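Local coordinates for protein GDSL-like Lipase (Parabacteroides distasonis, PDB 3P94) that probably hydrolyses ester bonds as a serine hydrolase of the SGNH superfamily, perhaps acting on lysophospholipids, at residues N144-I147 with K148-A151. Sequence-based numbering, arbitrary orientation.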
# COMPACT_ATOMS: atom_id res chain seq x y z
N ASN A 144 -12.02 3.23 0.06
CA ASN A 144 -11.58 3.68 -1.27
C ASN A 144 -12.31 4.94 -1.72
O ASN A 144 -11.69 5.77 -2.39
CB ASN A 144 -11.75 2.58 -2.31
CG ASN A 144 -10.69 1.51 -2.22
OD1 ASN A 144 -9.66 1.68 -1.55
ND2 ASN A 144 -10.89 0.39 -2.92
N LYS A 145 -13.59 5.10 -1.33
CA LYS A 145 -14.38 6.29 -1.65
C LYS A 145 -13.74 7.51 -1.00
O LYS A 145 -13.59 8.54 -1.66
CB LYS A 145 -15.84 6.10 -1.18
CG LYS A 145 -16.81 7.02 -1.86
CD LYS A 145 -18.17 6.99 -1.18
CE LYS A 145 -19.06 8.09 -1.72
NZ LYS A 145 -20.28 8.27 -0.88
N TRP A 146 -13.33 7.37 0.27
CA TRP A 146 -12.67 8.43 1.04
C TRP A 146 -11.29 8.76 0.48
O TRP A 146 -10.97 9.94 0.33
CB TRP A 146 -12.55 8.05 2.52
CG TRP A 146 -13.86 8.00 3.25
CD1 TRP A 146 -15.01 8.68 2.94
CD2 TRP A 146 -14.15 7.23 4.42
NE1 TRP A 146 -15.98 8.40 3.86
CE2 TRP A 146 -15.49 7.50 4.78
CE3 TRP A 146 -13.41 6.34 5.21
CZ2 TRP A 146 -16.10 6.92 5.89
CZ3 TRP A 146 -14.01 5.76 6.31
CH2 TRP A 146 -15.33 6.08 6.66
N ILE A 147 -10.49 7.72 0.16
CA ILE A 147 -9.15 7.88 -0.42
C ILE A 147 -9.25 8.64 -1.75
O ILE A 147 -8.52 9.61 -1.94
CB ILE A 147 -8.42 6.52 -0.61
CG1 ILE A 147 -8.16 5.82 0.75
CG2 ILE A 147 -7.09 6.71 -1.39
CD1 ILE A 147 -7.72 4.30 0.58
N LYS A 148 -10.14 8.18 -2.65
CA LYS A 148 -10.33 8.80 -3.97
C LYS A 148 -10.77 10.27 -3.86
O LYS A 148 -10.23 11.12 -4.58
CB LYS A 148 -11.34 8.02 -4.82
CG LYS A 148 -11.30 8.44 -6.29
CD LYS A 148 -12.39 7.78 -7.13
CE LYS A 148 -12.20 8.07 -8.60
NZ LYS A 148 -12.24 9.53 -8.90
N GLU A 149 -11.74 10.57 -2.97
CA GLU A 149 -12.24 11.93 -2.76
C GLU A 149 -11.13 12.84 -2.21
O GLU A 149 -10.99 13.97 -2.69
CB GLU A 149 -13.45 11.91 -1.82
CG GLU A 149 -14.77 11.72 -2.56
CD GLU A 149 -15.92 11.11 -1.78
OE1 GLU A 149 -15.92 11.19 -0.53
OE2 GLU A 149 -16.83 10.55 -2.44
N TYR A 150 -10.31 12.33 -1.27
CA TYR A 150 -9.16 13.06 -0.72
C TYR A 150 -8.11 13.33 -1.83
O TYR A 150 -7.62 14.46 -1.94
CB TYR A 150 -8.51 12.29 0.45
CG TYR A 150 -7.32 13.02 1.05
CD1 TYR A 150 -7.49 14.06 1.95
CD2 TYR A 150 -6.02 12.70 0.66
CE1 TYR A 150 -6.40 14.75 2.48
CE2 TYR A 150 -4.92 13.40 1.16
CZ TYR A 150 -5.11 14.42 2.08
OH TYR A 150 -4.02 15.11 2.55
N ALA A 151 -7.77 12.30 -2.63
CA ALA A 151 -6.78 12.41 -3.71
C ALA A 151 -7.23 13.45 -4.74
O ALA A 151 -6.42 14.31 -5.11
CB ALA A 151 -6.58 11.05 -4.37
O HOH W 1 -15.04 8.82 -4.17
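Lys145 and Glu149 lie one turn apart in helix 137-153, and four successive hydrogen bonds, each from the N-H of residue i+4 to the carbonyl of residue i, join 144-147 to 148-151 in regular alpha-helical geometry. Lys148 N donates to Asn144 O at 2.9 Å, and Glu149 N to Lys145 O at 3.0 Å; the next two bonds link Tyr150 to Trp146 and Ala151 to Ile147.

On the outer face, Lys145 and Glu149 are a worked example of an i, i+4 pair that stops short of a salt bridge. With chi1 at -160°, the lysine CG points away from the backbone N and the extended chain runs past the carboxylate: CE lies 3.4 Å from Glu149 OE2, whereas NZ remains 4.4 Å from that oxygen. The opposite charges probably still attract one another weakly. A water completes the arrangement, donating to Lys145 O at 2.9 Å and to Glu149 OE2 at 3.0 Å, so that this carbonyl accepts both a helical N-H and a water proton. The other carboxylate oxygen, OE1, stands at the edge of the Trp146 indole, 4.4 Å from CD1. Lys148 instead turns its amine to a salt bridge with Asp152.

Helix 137-153 is the crossover between strands 116-120 and 157-159 in the flavodoxin-like fold: buried Ile147 and Ala151 meet Phe119 and Tyr158 respectively, while, at the flanks, Tyr150 also touches Phe119 and Trp146 leans on Leu96 and Glu97 of helix 96-112.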